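PDB 3WKY: prophenoloxidase b from Marsupenaeus japonicus, which probably oxidises phenols as a type 3 copper oxidoreductase of the hemocyanin family, holding a dicopper-oxygen cluster in its copper-containing domain. Local coordinates for residues Thr454-Ser459 / Thr472-Ser477; Leu138-Val143 / Leu263-Gly268; Glu169-Glu174 / Lys476-Glu481. All coordinates share one frame; numbering follows the deposited sequence. Where two conformers were deposited one is given.

Contact 1. Residues Thr454-Ser459 / Thr472-Ser477; sequences TFNSSS and TVHIKS. With NAG (2-acetamido-2-deoxy-beta-D-glucopyranose), chain C; EDO (1,2-ethanediol), chain L.
F455 and I475 form the hydrogen-bonded pair of two antiparallel strands, 445-456 and 472-481. I475 N donates to F455 O at 2.9 Å, and F455 N returns the bond to I475 O. Both side chains lie on one face of the sheet, side by side, with I475 CB over the F455 ring, 4.0 Å from CE1. CD1 of I475 reaches on to S457 CB at 3.5 Å.

At the end of strand 445-456 the serines take over the pairing. V473 O accepts from both N and OG of S457. S457 N makes the backbone bond, while OG, 2.8 Å from V473 O, lies above the carbonyl plane. S457 OG stands between its own N and carbonyl carbon (chi1 67°), and this brings it to the oxygen its own N-H already uses. V473 N in turn donates to S458 OG at 3.0 Å.

T454, N456, H474 and K476 lie on the other face. N456 carries a glycan: its ND2 is bonded to C1 of N-acetylglucosamine. Its OD1 accepts from S458 N at 3.0 Å, an Asx turn that ties the amide to the bend after the strand. In the T472 conformer modelled here, the sugar N2 donates to T472 OG1 at 3.1 Å, and T472 CG2 lies over one face of the H474 ring, toward its rim. H474 NE2 is hydrogen-bonded to E165 on the neighbouring strand 165-169.

The N-linked sugar is thus held covalently by one strand and, in this conformer, by a hydrogen bond from its acetamido N-H to the other. This probably limits how it can swing about its link.

Contact 2. Residues Leu138-Val143 / Leu263-Gly268; sequences LPDRFV and LTTGNG. With NA (sodium ion), chain P.
D140 faces T264 and T265, with its CB 3.3 Å from T264 O. CG of D140 stands between its own N and carbonyl carbon (chi1 67°). OD1 lies 3.5 Å from T265 CA. The R141 chain bends at chi2 (-67°), and its NH1 donates in the guanidinium plane to the syn lone pair of D140 OD1 at 2.8 Å, a salt bridge between neighbours. The T265 side chain crosses that of R141 obliquely, with CG2 3.8 Å from NH1. OG1 of T265 is a ligand of the sodium ion at 2.8 Å. The same oxygen takes the N-H of N267 in an ST turn. L263 sets its two methyls against backbone oxygens: CD1 meets R141 O, and CD2 meets V143 O at 3.5 Å. A water accepts from T264 N and lies within hydrogen-bonding distance of D140 O and V143 O.

An alanine at D140 would probably leave R141 NH1 without its carboxylate mate and Y19 OH without the bond to OD2. Y19 also accepts from G266 N, and R141 NE has a second acid, E385.

The contact joins two loops of the copper-containing domain. The 138-143 loop links helix 134-137 to helix 145-160, with L138 and R141 against helix 109-122 and F142 against helix 193-205.

Contact 3. Residues Glu169-Glu174 / Lys476-Glu481; sequences EWHSDE and KSNFLE
E169 and K476 make a parallel beta bridge, their CA atoms 4.6 Å apart. It lies at the end of strand 165-169, an outermost strand of a mixed sheet within this chain. Strand 472-481 is its neighbour there. The touching parts run 22° apart. E169 CA makes a CA-H...O contact to K476 O at 3.1 Å, and the regular backbone pairing lies just before, where K476 bonds to V168. Beyond E169 the first segment leaves the sheet and turns into a short 3-10 segment at 172-174. The bridge joins the copper-containing domain to the Ig-like domain, so one sheet takes strands from both.

The side chains of E169 and K476 lie side by side and point the same way. K476 CG is anti to its backbone N, and the chain runs extended beyond it. Its CE comes 3.8 Å from E169 OE2. The opposite charges lie near each other but beyond a salt bridge: E169 OE1 and K476 NZ are 4.4 Å apart. Any attraction between them is probably weak at this distance.

S477 and W170 meet on the opposite face from that charged pair. W170 also packs on P144 and on I147 of helix 145-160, which places the indole between this helix and the strand. Farther on, H171 and N478 cross with ring and amide planes 79° apart, in loose contact. In the modelled conformer H171 ND1 accepts from D173 N, which lies tilted from the ring plane. D173 is poorly ordered, so this hold is less sure.

The serine meets the indole through a CH-pi contact. In the W170 conformer described, S477 CB stands over one face of the six-membered ring, toward the rim at CZ3, 3.8 Å from the centroid and 21° off the normal.

Contact 2 closes along the chain before contact 1 opens, while contacts 2 and 3 cross. Contacts 1 and 3 share K476 and S477 on strand 472-481, which has strand 445-456 on one side and strand 165-169 on the other. Their centres lie about 14 Å apart. Contact 1 is equally far from contact 2, and the centres of contacts 2 and 3 are about 17 Å apart. All three touch, mostly through carbon atoms. V143 CG2 meets I475 CG2 and W170 CZ3, and P139 packs on F455 and S457. The 138-143 loop therefore lies against the sheet, and this packing probably helps hold the two domains together.

Contact 1. Residues Thr454-Ser459 / Thr472-Ser477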
# COMPACT_ATOMS: atom_id res chain seq x y z
N THR A 454 30.38 -39.51 12.72
CA THR A 454 29.44 -40.26 13.55
C THR A 454 29.73 -39.98 15.02
O THR A 454 30.89 -39.88 15.40
CB THR A 454 29.57 -41.77 13.27
OG1 THR A 454 29.34 -42.02 11.88
CG2 THR A 454 28.56 -42.56 14.09
N PHE A 455 28.69 -39.84 15.83
CA PHE A 455 28.89 -39.73 17.28
C PHE A 455 27.89 -40.58 18.07
O PHE A 455 26.85 -40.98 17.55
CB PHE A 455 28.85 -38.27 17.75
CG PHE A 455 27.49 -37.63 17.64
CD1 PHE A 455 27.09 -37.04 16.45
CD2 PHE A 455 26.63 -37.59 18.73
CE1 PHE A 455 25.84 -36.45 16.34
CE2 PHE A 455 25.38 -36.99 18.63
CZ PHE A 455 24.99 -36.42 17.43
N ASN A 456 28.25 -40.84 19.32
CA ASN A 456 27.43 -41.64 20.24
C ASN A 456 26.43 -40.74 20.97
O ASN A 456 26.81 -39.93 21.81
CB ASN A 456 28.37 -42.36 21.23
CG ASN A 456 27.65 -43.33 22.16
OD1 ASN A 456 26.42 -43.30 22.29
ND2 ASN A 456 28.43 -44.22 22.80
N SER A 457 25.15 -40.88 20.65
CA SER A 457 24.14 -40.00 21.23
C SER A 457 23.61 -40.48 22.58
O SER A 457 22.87 -39.77 23.25
CB SER A 457 22.97 -39.80 20.27
OG SER A 457 22.24 -41.00 20.07
N SER A 458 24.03 -41.68 22.99
CA SER A 458 23.49 -42.30 24.20
C SER A 458 23.96 -41.64 25.49
O SER A 458 23.44 -41.92 26.57
CB SER A 458 23.76 -43.80 24.19
OG SER A 458 22.95 -44.43 23.22
N SER A 459 24.94 -40.75 25.40
CA SER A 459 25.32 -39.95 26.54
C SER A 459 24.27 -38.87 26.78
O SER A 459 24.18 -38.32 27.88
CB SER A 459 26.68 -39.29 26.30
OG SER A 459 26.77 -38.85 24.95
N THR A 472 22.99 -48.61 22.30
CA THR A 472 23.72 -47.40 21.92
C THR A 472 23.23 -46.93 20.56
O THR A 472 23.15 -47.73 19.62
CB THR A 472 25.24 -47.66 21.84
OG1 THR A 472 25.76 -47.92 23.14
CG2 THR A 472 25.97 -46.45 21.25
N VAL A 473 22.92 -45.65 20.45
CA VAL A 473 22.47 -45.10 19.18
C VAL A 473 23.53 -44.17 18.63
O VAL A 473 23.85 -43.15 19.24
CB VAL A 473 21.13 -44.35 19.32
CG1 VAL A 473 20.75 -43.69 18.00
CG2 VAL A 473 20.03 -45.31 19.77
N HIS A 474 24.09 -44.55 17.49
CA HIS A 474 25.07 -43.72 16.81
C HIS A 474 24.32 -42.86 15.79
O HIS A 474 23.36 -43.32 15.17
CB HIS A 474 26.12 -44.58 16.11
CG HIS A 474 26.94 -45.40 17.05
ND1 HIS A 474 27.93 -44.85 17.84
CD2 HIS A 474 26.94 -46.73 17.32
CE1 HIS A 474 28.49 -45.81 18.56
NE2 HIS A 474 27.91 -46.95 18.26
N ILE A 475 24.76 -41.62 15.63
CA ILE A 475 24.15 -40.72 14.66
C ILE A 475 25.20 -40.25 13.66
O ILE A 475 26.23 -39.69 14.05
CB ILE A 475 23.48 -39.51 15.32
CG1 ILE A 475 22.36 -39.98 16.25
CG2 ILE A 475 22.94 -38.55 14.26
CD1 ILE A 475 21.72 -38.88 17.08
N LYS A 476 24.92 -40.49 12.38
CA LYS A 476 25.88 -40.22 11.33
C LYS A 476 25.33 -39.16 10.38
O LYS A 476 24.15 -39.16 10.05
CB LYS A 476 26.17 -41.51 10.57
CG LYS A 476 26.98 -41.34 9.29
CD LYS A 476 27.27 -42.69 8.65
CE LYS A 476 27.63 -42.53 7.19
NZ LYS A 476 28.20 -43.78 6.62
N SER A 477 26.19 -38.25 9.95
CA SER A 477 25.77 -37.21 9.01
C SER A 477 26.99 -36.65 8.29
O SER A 477 28.13 -36.94 8.67
CB SER A 477 25.00 -36.10 9.73
OG SER A 477 25.80 -35.51 10.74
C1 NAG C . 27.83 -44.70 24.04
C2 NAG C . 28.73 -45.85 24.48
C3 NAG C . 28.26 -46.40 25.81
C4 NAG C . 28.18 -45.31 26.87
C5 NAG C . 27.56 -43.99 26.38
C6 NAG C . 28.21 -42.86 27.17
C7 NAG C . 29.78 -47.27 22.77
C8 NAG C . 29.52 -48.30 21.71
N2 NAG C . 28.72 -46.92 23.51
O3 NAG C . 29.17 -47.41 26.23
O4 NAG C . 27.40 -45.79 27.95
O5 NAG C . 27.79 -43.68 25.02
O6 NAG C . 27.34 -42.36 28.16
O7 NAG C . 30.90 -46.80 22.93
C1 EDO L . 21.44 -44.15 26.79
O1 EDO L . 21.16 -44.97 25.62
C2 EDO L . 22.45 -44.79 27.74
O2 EDO L . 21.83 -45.87 28.44

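Contact 2. Residues Leu138-Val143 / Leu263-Gly268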
# COMPACT_ATOMS: atom_id res chain seq x y z
N LEU A 138 23.26 -32.81 24.11
CA LEU A 138 21.93 -32.37 23.67
C LEU A 138 21.76 -32.64 22.18
O LEU A 138 21.64 -31.70 21.39
CB LEU A 138 21.73 -30.87 23.93
CG LEU A 138 21.56 -30.38 25.37
CD1 LEU A 138 21.48 -28.85 25.43
CD2 LEU A 138 20.32 -30.99 26.01
N PRO A 139 21.76 -33.92 21.77
CA PRO A 139 21.64 -34.19 20.34
C PRO A 139 20.36 -33.63 19.70
O PRO A 139 20.38 -33.37 18.50
CB PRO A 139 21.67 -35.73 20.25
CG PRO A 139 21.43 -36.21 21.63
CD PRO A 139 21.93 -35.16 22.56
N ASP A 140 19.31 -33.44 20.49
CA ASP A 140 18.04 -32.93 19.97
C ASP A 140 18.19 -31.52 19.37
O ASP A 140 17.35 -31.10 18.57
CB ASP A 140 16.96 -32.90 21.06
CG ASP A 140 17.27 -31.89 22.17
OD1 ASP A 140 17.00 -30.68 21.99
OD2 ASP A 140 17.79 -32.30 23.23
N ARG A 141 19.24 -30.81 19.76
CA ARG A 141 19.48 -29.45 19.26
C ARG A 141 20.09 -29.42 17.87
O ARG A 141 20.12 -28.36 17.24
CB ARG A 141 20.38 -28.64 20.21
CG ARG A 141 19.82 -28.43 21.62
CD ARG A 141 18.57 -27.54 21.65
NE ARG A 141 18.43 -26.89 22.95
CZ ARG A 141 17.76 -27.40 23.99
NH1 ARG A 141 17.18 -28.59 23.90
NH2 ARG A 141 17.70 -26.73 25.13
N PHE A 142 20.56 -30.57 17.37
CA PHE A 142 21.35 -30.61 16.14
C PHE A 142 20.80 -31.58 15.10
O PHE A 142 21.17 -31.51 13.93
CB PHE A 142 22.82 -30.96 16.46
CG PHE A 142 23.41 -30.12 17.55
CD1 PHE A 142 23.94 -28.86 17.26
CD2 PHE A 142 23.41 -30.56 18.86
CE1 PHE A 142 24.47 -28.07 18.26
CE2 PHE A 142 23.94 -29.77 19.88
CZ PHE A 142 24.47 -28.52 19.57
N VAL A 143 19.94 -32.49 15.54
CA VAL A 143 19.46 -33.59 14.71
C VAL A 143 17.95 -33.44 14.52
O VAL A 143 17.24 -33.19 15.49
CB VAL A 143 19.77 -34.95 15.40
CG1 VAL A 143 19.23 -36.12 14.59
CG2 VAL A 143 21.28 -35.10 15.64
N LEU A 263 13.20 -29.20 14.62
CA LEU A 263 13.84 -29.63 15.87
C LEU A 263 12.81 -29.75 16.99
O LEU A 263 11.88 -28.95 17.07
CB LEU A 263 14.89 -28.61 16.32
CG LEU A 263 16.11 -28.41 15.41
CD1 LEU A 263 17.00 -27.31 15.99
CD2 LEU A 263 16.91 -29.70 15.25
N THR A 264 13.00 -30.74 17.86
CA THR A 264 12.12 -30.95 19.01
C THR A 264 12.99 -31.22 20.23
O THR A 264 13.90 -32.04 20.17
CB THR A 264 11.20 -32.17 18.78
OG1 THR A 264 10.44 -31.97 17.57
CG2 THR A 264 10.24 -32.37 19.96
N THR A 265 12.73 -30.52 21.34
CA THR A 265 13.56 -30.71 22.54
C THR A 265 13.25 -32.04 23.22
O THR A 265 12.27 -32.70 22.87
CB THR A 265 13.37 -29.61 23.60
OG1 THR A 265 12.09 -29.76 24.24
CG2 THR A 265 13.48 -28.22 22.98
N GLY A 266 14.09 -32.42 24.18
CA GLY A 266 13.93 -33.68 24.88
C GLY A 266 12.70 -33.72 25.76
O GLY A 266 12.31 -34.78 26.25
N ASN A 267 12.11 -32.55 25.99
CA ASN A 267 10.84 -32.49 26.71
C ASN A 267 9.66 -32.54 25.74
O ASN A 267 8.53 -32.24 26.12
CB ASN A 267 10.76 -31.22 27.57
CG ASN A 267 11.80 -31.19 28.67
OD1 ASN A 267 12.56 -30.23 28.80
ND2 ASN A 267 11.84 -32.25 29.47
N GLY A 268 9.93 -32.91 24.49
CA GLY A 268 8.87 -33.11 23.51
C GLY A 268 8.34 -31.82 22.90
O GLY A 268 7.36 -31.82 22.15
NA NA P . 12.32 -27.88 26.35
O HOH W 1 15.31 -32.53 17.20

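Contact 3. Residues Glu169-Glu174 / Lys476-Glu481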
# COMPACT_ATOMS: atom_id res chain seq x y z
N GLU A 169 21.13 -42.13 10.12
CA GLU A 169 21.74 -41.02 9.40
C GLU A 169 20.73 -40.18 8.61
O GLU A 169 19.60 -40.61 8.38
CB GLU A 169 22.86 -41.52 8.49
CG GLU A 169 22.41 -42.14 7.19
CD GLU A 169 23.59 -42.42 6.26
OE1 GLU A 169 23.83 -43.60 5.94
OE2 GLU A 169 24.26 -41.44 5.85
N TRP A 170 21.15 -38.98 8.21
CA TRP A 170 20.28 -38.12 7.41
C TRP A 170 21.06 -37.25 6.44
O TRP A 170 22.29 -37.23 6.46
CB TRP A 170 19.38 -37.26 8.30
CG TRP A 170 19.89 -35.90 8.64
CD1 TRP A 170 19.64 -34.73 7.98
CD2 TRP A 170 20.72 -35.55 9.75
NE1 TRP A 170 20.26 -33.68 8.60
CE2 TRP A 170 20.93 -34.16 9.70
CE3 TRP A 170 21.30 -36.28 10.79
CZ2 TRP A 170 21.71 -33.49 10.64
CZ3 TRP A 170 22.07 -35.62 11.73
CH2 TRP A 170 22.27 -34.23 11.65
N HIS A 171 20.32 -36.55 5.58
CA HIS A 171 20.89 -35.75 4.51
C HIS A 171 20.15 -34.41 4.40
O HIS A 171 19.00 -34.30 4.84
CB HIS A 171 20.78 -36.52 3.19
CG HIS A 171 21.43 -35.85 2.02
ND1 HIS A 171 20.76 -34.96 1.20
CD2 HIS A 171 22.68 -35.94 1.52
CE1 HIS A 171 21.57 -34.53 0.26
NE2 HIS A 171 22.75 -35.11 0.42
N SER A 172 20.80 -33.41 3.81
CA SER A 172 20.21 -32.08 3.67
C SER A 172 18.93 -32.08 2.83
O SER A 172 18.04 -31.26 3.05
CB SER A 172 21.22 -31.09 3.08
OG SER A 172 21.57 -31.45 1.76
N ASP A 173 18.84 -33.03 1.89
CA ASP A 173 17.64 -33.24 1.06
C ASP A 173 16.36 -33.46 1.88
O ASP A 173 15.31 -33.77 1.31
CB ASP A 173 17.82 -34.47 0.15
CG ASP A 173 18.60 -34.16 -1.12
OD1 ASP A 173 18.53 -33.01 -1.61
OD2 ASP A 173 19.26 -35.08 -1.65
N GLU A 174 16.45 -33.31 3.20
CA GLU A 174 15.36 -33.72 4.08
C GLU A 174 14.83 -32.63 5.03
O GLU A 174 13.95 -32.90 5.84
CB GLU A 174 15.78 -34.96 4.88
CG GLU A 174 16.24 -36.13 4.00
CD GLU A 174 16.90 -37.26 4.79
OE1 GLU A 174 18.11 -37.50 4.58
OE2 GLU A 174 16.21 -37.91 5.62
N LYS A 476 24.92 -40.49 12.38
CA LYS A 476 25.88 -40.22 11.33
C LYS A 476 25.33 -39.16 10.38
O LYS A 476 24.15 -39.16 10.05
CB LYS A 476 26.17 -41.51 10.57
CG LYS A 476 26.98 -41.34 9.29
CD LYS A 476 27.27 -42.69 8.65
CE LYS A 476 27.63 -42.53 7.19
NZ LYS A 476 28.20 -43.78 6.62
N SER A 477 26.19 -38.25 9.95
CA SER A 477 25.77 -37.21 9.01
C SER A 477 26.99 -36.65 8.29
O SER A 477 28.13 -36.94 8.67
CB SER A 477 25.00 -36.10 9.73
OG SER A 477 25.80 -35.51 10.74
N ASN A 478 26.73 -35.85 7.26
CA ASN A 478 27.80 -35.32 6.43
C ASN A 478 28.22 -33.92 6.85
O ASN A 478 27.39 -33.12 7.28
CB ASN A 478 27.37 -35.31 4.97
CG ASN A 478 27.18 -36.71 4.42
OD1 ASN A 478 28.08 -37.55 4.53
ND2 ASN A 478 26.02 -36.97 3.84
N PHE A 479 29.51 -33.64 6.73
CA PHE A 479 30.07 -32.35 7.13
C PHE A 479 31.01 -31.87 6.03
O PHE A 479 31.69 -32.68 5.40
CB PHE A 479 30.92 -32.51 8.39
CG PHE A 479 30.13 -32.85 9.61
CD1 PHE A 479 29.69 -34.15 9.83
CD2 PHE A 479 29.84 -31.88 10.56
CE1 PHE A 479 28.95 -34.47 10.96
CE2 PHE A 479 29.11 -32.20 11.70
CZ PHE A 479 28.67 -33.50 11.90
N LEU A 480 31.08 -30.56 5.83
CA LEU A 480 32.13 -30.02 4.98
C LEU A 480 33.45 -30.31 5.69
O LEU A 480 33.50 -30.31 6.93
CB LEU A 480 31.97 -28.51 4.80
CG LEU A 480 32.88 -27.95 3.71
CD1 LEU A 480 32.34 -28.41 2.37
CD2 LEU A 480 33.01 -26.43 3.77
N GLU A 481 34.51 -30.56 4.92
CA GLU A 481 35.81 -30.87 5.50
C GLU A 481 36.88 -30.41 4.52
O GLU A 481 36.57 -30.05 3.39
CB GLU A 481 35.94 -32.38 5.76
CG GLU A 481 35.75 -32.79 7.22
CD GLU A 481 36.90 -32.34 8.12
OE1 GLU A 481 37.85 -31.68 7.62
OE2 GLU A 481 36.86 -32.67 9.32